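Long-range contacts in replicase polyprotein 1a (Avian infectious bronchitis virus, PDB 3LD1), which is the precursor of the viral replicase proteins, the crystallised part being nsp2a, a fragment of non-structural protein 2 whose role is not firmly established: residues Phe282-Asn287 with Pro340-Phe345; Lys289-Val294 with Ala346-His351. The protein carries 3 engineered substitutions. One frame throughout, in Å; residues are numbered along the deposited sequence.

Interaction 1: residues Phe282-Asn287 with Pro340-Phe345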
loop_
_atom_site.group_PDB
_atom_site.type_symbol
_atom_site.label_atom_id
_atom_site.label_comp_id
_atom_site.label_asym_id
_atom_site.label_seq_id
_atom_site.Cartn_x
_atom_site.Cartn_y
_atom_site.Cartn_z
ATOM N N PHE A 282 -3.606 24.770 -16.954
ATOM C CA PHE A 282 -3.466 23.553 -16.204
ATOM C C PHE A 282 -4.750 23.179 -15.493
ATOM O O PHE A 282 -5.529 24.067 -15.089
ATOM C CB PHE A 282 -2.346 23.697 -15.208
ATOM C CG PHE A 282 -1.046 24.312 -15.767
ATOM C CD1 PHE A 282 -0.233 23.607 -16.684
ATOM C CD2 PHE A 282 -0.632 25.609 -15.355
ATOM C CE1 PHE A 282 0.966 24.145 -17.117
ATOM C CE2 PHE A 282 0.557 26.166 -15.805
ATOM C CZ PHE A 282 1.377 25.417 -16.665
ATOM N N GLU A 283 -4.995 21.854 -15.419
ATOM C CA GLU A 283 -6.113 21.229 -14.628
ATOM C C GLU A 283 -5.582 20.135 -13.708
ATOM O O GLU A 283 -5.190 19.045 -14.220
ATOM C CB GLU A 283 -7.137 20.553 -15.537
ATOM C CG GLU A 283 -8.349 21.372 -15.933
ATOM C CD GLU A 283 -9.137 20.712 -17.104
ATOM O OE1 GLU A 283 -9.639 21.435 -18.002
ATOM O OE2 GLU A 283 -9.196 19.460 -17.168
ATOM N N VAL A 284 -5.596 20.392 -12.393
ATOM C CA VAL A 284 -5.145 19.449 -11.379
ATOM C C VAL A 284 -5.828 18.110 -11.602
ATOM O O VAL A 284 -7.037 18.082 -11.868
ATOM C CB VAL A 284 -5.513 19.951 -9.898
ATOM C CG1 VAL A 284 -5.546 18.834 -8.872
ATOM C CG2 VAL A 284 -4.549 20.888 -9.447
ATOM N N VAL A 285 -5.085 17.006 -11.454
ATOM C CA VAL A 285 -5.717 15.676 -11.399
ATOM C C VAL A 285 -5.255 14.916 -10.135
ATOM O O VAL A 285 -4.064 15.013 -9.752
ATOM C CB VAL A 285 -5.502 14.867 -12.727
ATOM C CG1 VAL A 285 -6.368 15.420 -13.907
ATOM C CG2 VAL A 285 -4.064 14.824 -13.118
ATOM N N GLY A 286 -6.199 14.246 -9.448
ATOM C CA GLY A 286 -5.863 13.400 -8.362
ATOM C C GLY A 286 -5.496 14.270 -7.204
ATOM O O GLY A 286 -6.021 15.379 -7.063
ATOM N N ASN A 287 -4.635 13.801 -6.321
ATOM C CA ASN A 287 -4.465 14.602 -5.111
ATOM C C ASN A 287 -3.344 15.620 -5.243
ATOM O O ASN A 287 -2.184 15.244 -5.596
ATOM C CB ASN A 287 -4.276 13.716 -3.852
ATOM C CG ASN A 287 -5.276 12.603 -3.776
ATOM O OD1 ASN A 287 -4.920 11.419 -3.828
ATOM N ND2 ASN A 287 -6.542 12.966 -3.708
ATOM N N PRO A 340 1.984 28.143 -10.884
ATOM C CA PRO A 340 1.019 27.382 -11.734
ATOM C C PRO A 340 -0.377 27.517 -11.180
ATOM O O PRO A 340 -0.524 27.610 -9.990
ATOM C CB PRO A 340 1.567 25.949 -11.749
ATOM C CG PRO A 340 3.003 26.058 -11.201
ATOM C CD PRO A 340 2.987 27.279 -10.260
ATOM N N LEU A 341 -1.375 27.612 -12.035
ATOM C CA LEU A 341 -2.751 27.798 -11.589
ATOM C C LEU A 341 -3.695 26.820 -12.232
ATOM O O LEU A 341 -3.605 26.606 -13.449
ATOM C CB LEU A 341 -3.215 29.216 -11.996
ATOM C CG LEU A 341 -4.584 29.841 -11.620
ATOM C CD1 LEU A 341 -4.824 29.891 -10.109
ATOM C CD2 LEU A 341 -4.890 31.273 -12.257
ATOM N N SER A 342 -4.654 26.299 -11.453
ATOM C CA SER A 342 -5.764 25.503 -11.993
ATOM C C SER A 342 -7.040 26.046 -11.363
ATOM O O SER A 342 -7.183 25.968 -10.122
ATOM C CB SER A 342 -5.526 24.066 -11.579
ATOM O OG SER A 342 -6.694 23.292 -11.718
ATOM N N GLY A 343 -7.950 26.634 -12.168
ATOM C CA GLY A 343 -9.171 27.261 -11.605
ATOM C C GLY A 343 -8.675 28.329 -10.619
ATOM O O GLY A 343 -7.996 29.278 -11.034
ATOM N N ASN A 344 -8.937 28.128 -9.312
ATOM C CA ASN A 344 -8.627 29.034 -8.201
ATOM C C ASN A 344 -7.688 28.329 -7.250
ATOM O O ASN A 344 -7.646 28.556 -6.045
ATOM C CB ASN A 344 -9.887 29.454 -7.434
ATOM C CG ASN A 344 -10.724 30.566 -8.153
ATOM O OD1 ASN A 344 -11.941 30.580 -8.090
ATOM N ND2 ASN A 344 -10.072 31.481 -8.790
ATOM N N PHE A 345 -6.940 27.413 -7.788
ATOM C CA PHE A 345 -5.995 26.687 -6.988
ATOM C C PHE A 345 -4.541 27.048 -7.510
ATOM O O PHE A 345 -4.237 26.979 -8.727
ATOM C CB PHE A 345 -6.328 25.208 -7.067
ATOM C CG PHE A 345 -5.729 24.391 -5.936
ATOM C CD1 PHE A 345 -4.652 23.567 -6.156
ATOM C CD2 PHE A 345 -6.256 24.455 -4.653
ATOM C CE1 PHE A 345 -4.098 22.801 -5.091
ATOM C CE2 PHE A 345 -5.714 23.731 -3.620
ATOM C CZ PHE A 345 -4.644 22.890 -3.853
HETATM O O HOH W 1 -3.851 27.750 -15.862
#

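Interaction 2: residues Lys289-Val294 with Ala346-His351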
loop_
_atom_site.group_PDB
_atom_site.type_symbol
_atom_site.label_atom_id
_atom_site.label_comp_id
_atom_site.label_asym_id
_atom_site.label_seq_id
_atom_site.Cartn_x
_atom_site.Cartn_y
_atom_site.Cartn_z
ATOM N N LYS A 289 -1.371 19.258 -3.514
ATOM C CA LYS A 289 -1.209 20.319 -2.535
ATOM C C LYS A 289 -1.089 21.639 -3.288
ATOM O O LYS A 289 -0.530 21.712 -4.388
ATOM C CB LYS A 289 0.050 20.153 -1.667
ATOM C CG LYS A 289 0.373 18.739 -1.128
ATOM C CD LYS A 289 -0.418 18.409 0.117
ATOM C CE LYS A 289 -0.050 17.060 0.737
ATOM N NZ LYS A 289 1.236 17.233 1.571
ATOM N N GLY A 290 -1.560 22.694 -2.651
ATOM C CA GLY A 290 -1.477 24.033 -3.178
ATOM C C GLY A 290 -2.270 24.998 -2.297
ATOM O O GLY A 290 -2.627 24.678 -1.160
ATOM N N THR A 291 -2.527 26.193 -2.829
ATOM C CA THR A 291 -3.151 27.258 -2.083
ATOM C C THR A 291 -4.379 27.695 -2.837
ATOM O O THR A 291 -4.325 27.967 -4.029
ATOM C CB THR A 291 -2.135 28.400 -1.824
ATOM O OG1 THR A 291 -1.075 27.889 -0.981
ATOM C CG2 THR A 291 -2.794 29.596 -1.065
ATOM N N GLN A 292 -5.501 27.703 -2.146
ATOM C CA GLN A 292 -6.734 28.273 -2.673
ATOM C C GLN A 292 -6.502 29.808 -2.712
ATOM O O GLN A 292 -6.135 30.398 -1.700
ATOM C CB GLN A 292 -7.863 27.903 -1.707
ATOM C CG GLN A 292 -9.221 28.461 -2.032
ATOM C CD GLN A 292 -9.791 27.811 -3.304
ATOM O OE1 GLN A 292 -9.558 26.615 -3.563
ATOM N NE2 GLN A 292 -10.476 28.615 -4.141
ATOM N N VAL A 293 -6.705 30.433 -3.878
ATOM C CA VAL A 293 -6.449 31.838 -4.072
ATOM C C VAL A 293 -7.663 32.579 -4.693
ATOM O O VAL A 293 -8.636 31.915 -5.125
ATOM C CB VAL A 293 -5.293 32.035 -5.018
ATOM C CG1 VAL A 293 -3.923 31.581 -4.367
ATOM C CG2 VAL A 293 -5.634 31.381 -6.395
ATOM N N VAL A 294 -7.578 33.935 -4.734
ATOM C CA VAL A 294 -8.488 34.779 -5.509
ATOM C C VAL A 294 -7.845 35.460 -6.693
ATOM O O VAL A 294 -6.839 36.114 -6.552
ATOM C CB VAL A 294 -9.017 35.956 -4.654
ATOM C CG1 VAL A 294 -9.930 36.884 -5.491
ATOM C CG2 VAL A 294 -9.682 35.447 -3.311
ATOM N N ALA A 346 -3.672 27.480 -6.609
ATOM C CA ALA A 346 -2.326 27.831 -7.012
ATOM C C ALA A 346 -1.416 26.791 -6.436
ATOM O O ALA A 346 -1.556 26.370 -5.252
ATOM C CB ALA A 346 -1.938 29.194 -6.508
ATOM N N LEU A 347 -0.502 26.333 -7.257
ATOM C CA LEU A 347 0.457 25.337 -6.789
ATOM C C LEU A 347 1.695 26.011 -6.240
ATOM O O LEU A 347 1.921 27.174 -6.513
ATOM C CB LEU A 347 0.878 24.554 -7.981
ATOM C CG LEU A 347 0.178 23.268 -8.385
ATOM C CD1 LEU A 347 -1.364 23.100 -8.065
ATOM C CD2 LEU A 347 0.452 23.130 -9.805
ATOM N N HIS A 348 2.531 25.307 -5.488
ATOM C CA HIS A 348 3.614 26.068 -4.876
ATOM C C HIS A 348 4.938 26.158 -5.712
ATOM O O HIS A 348 6.009 26.402 -5.131
ATOM C CB HIS A 348 3.897 25.576 -3.463
ATOM C CG HIS A 348 2.696 25.526 -2.583
ATOM N ND1 HIS A 348 2.546 24.577 -1.598
ATOM C CD2 HIS A 348 1.603 26.314 -2.513
ATOM C CE1 HIS A 348 1.412 24.783 -0.952
ATOM N NE2 HIS A 348 0.807 25.815 -1.510
ATOM N N ASP A 349 4.900 25.996 -7.040
ATOM C CA ASP A 349 6.141 26.160 -7.767
ATOM C C ASP A 349 6.510 27.598 -8.094
ATOM O O ASP A 349 6.563 27.993 -9.269
ATOM C CB ASP A 349 6.171 25.275 -8.972
ATOM C CG ASP A 349 5.891 23.854 -8.600
ATOM O OD1 ASP A 349 4.732 23.592 -8.276
ATOM O OD2 ASP A 349 6.816 23.011 -8.575
ATOM N N VAL A 350 6.802 28.366 -7.044
ATOM C CA VAL A 350 6.862 29.788 -7.178
ATOM C C VAL A 350 8.089 30.243 -7.975
ATOM O O VAL A 350 9.192 29.878 -7.642
ATOM C CB VAL A 350 6.794 30.486 -5.803
ATOM C CG1 VAL A 350 6.766 32.017 -6.011
ATOM C CG2 VAL A 350 5.551 30.091 -5.052
ATOM N N HIS A 351 7.872 31.032 -9.035
ATOM C CA HIS A 351 8.967 31.694 -9.754
ATOM C C HIS A 351 8.975 33.239 -9.587
ATOM O O HIS A 351 7.926 33.862 -9.444
ATOM C CB HIS A 351 8.931 31.291 -11.228
ATOM C CG HIS A 351 9.241 29.832 -11.480
ATOM N ND1 HIS A 351 8.476 28.807 -10.970
ATOM C CD2 HIS A 351 10.226 29.232 -12.207
ATOM C CE1 HIS A 351 8.985 27.641 -11.356
ATOM N NE2 HIS A 351 10.065 27.867 -12.083
HETATM O O HOH W 2 2.029 22.592 -4.965
#

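Interaction 1: residues Phe282-Asn287 with Pro340-Phe345
Strand 282-285 passes over the end of strand 340-342 with Glu-283 nearest Ser-342, the short axes coming within 5.6 Å at an angle of 74°. At so steep a crossing the backbones meet locally instead of pairing along their length. The carbonyl of Phe-282 receives a CA-H...O contact, Ser-342 CA lying 3.4 Å from Phe-282 O. A water joins the chains beside it, donating to Leu-341 O at 2.7 Å and accepting from Phe-282 N at 3.2 Å.

Ser-342 provides the direct polar link. With OG anti to its own backbone N (chi1 164°), its hydroxyl oxygen accepts Val-284 N over 3.2 Å in an almost straight bond of 172°. A short hydroxyl suits this place, as it reaches the amide of Val-284 across the steep crossing. Val-284 CG2 also lies against this hydroxymethyl group.

The crossing joins two sheets: strand 281-285 is an outer strand of an antiparallel four-stranded sheet, whereas strand 335-342 belongs to the neighbouring mixed sheet and enters a beta hairpin here. The type II' turn from Ser-342 to Phe-345 closes that hairpin, with Gly-343 at the positive phi that glycine readily adopts.

Apolar groups fill in beside the polar link. Phe-282 CE2 approaches Pro-340 CB at 4.2 Å, side chain and pyrrolidine ring crossing obliquely, while Leu-341 O sits at the edge of the phenyl ring, near its plane. Nearer the turn, the branched Val-284 places CG2 4.2 Å from Phe-345 CD1. Elsewhere in the chain, the Phe-282 ring meets that of His-325 and packs on Phe-249 and Val-266.

Interaction 2: residues Lys289-Val294 with Ala346-His351
Thr-291 and Ala-346 form an antiparallel hydrogen-bonded pair, each serving as donor and acceptor for the other. Thr-291 N gives its hydrogen to Ala-346 O at 2.6 Å, and Ala-346 N reaches Thr-291 O at 2.7 Å in a nearly straight bond (171°).

Thr-291 is gripped a second time through its side chain. Its OG1, beside the backbone N and anti to the carbonyl carbon (chi1 -64°), lies 2.9 Å from His-348 NE2 at the edge of the imidazole; either partner could donate. The two side chains cross at about a right angle. Threonine suits the position because its beta-branched side chain carries a hydroxyl that meets the histidine, which reaches back from two residues beyond Ala-346. A water links the segments beside this pair, donating to Lys-289 O and accepting from His-348 N, each at 2.8 Å.

Gly-290 passes close to Ala-346 O and the imidazole of His-348. Its CA is 3.1 Å from Ala-346 O, and a beta carbon on it would run into that oxygen, so glycine suits the place; its carbonyl carbon lies beside His-348 NE2. On the face shared by Thr-291 and Ala-346, the small methyl of Ala-346 lets Val-293 come close, with Val-293 CG1 3.8 Å from Ala-346 CB. Leu-347 CD1 touches the backbone at Lys-289 O.

Beyond His-348 the chain bends through an inverse gamma turn centred on Asp-349, whose OD2 accepts a hydrogen bond from Arg-262 N. Strand 345-355 here lies between strands 291-298 and 335-342 of the mixed sheet, and Tyr-328 of strand 325-332 packs against both Val-293 and Ala-346.

How the interactions relate
Interactions 1 and 2 lie on the same side of the chain's centre, their own centres about 9 Å apart, and their segments alternate along the sequence. Segments 340-345 and 346-351 follow directly, so the hairpin turn of interaction 1 leads into the strand paired in interaction 2; across that hairpin Pro-340 O lies 3.0 Å from Leu-347 N, a probable hydrogen bond. The turn also reaches segment 289-294, with Asn-344 O 3.0 Å from Val-293 N, again probably bonded. Phe-345, which meets Val-284 in interaction 1, also packs on segment 289-294, its CZ 3.3 Å from Gly-290 N. Between the first segments of the two, the chain passes from the antiparallel sheet to the mixed one.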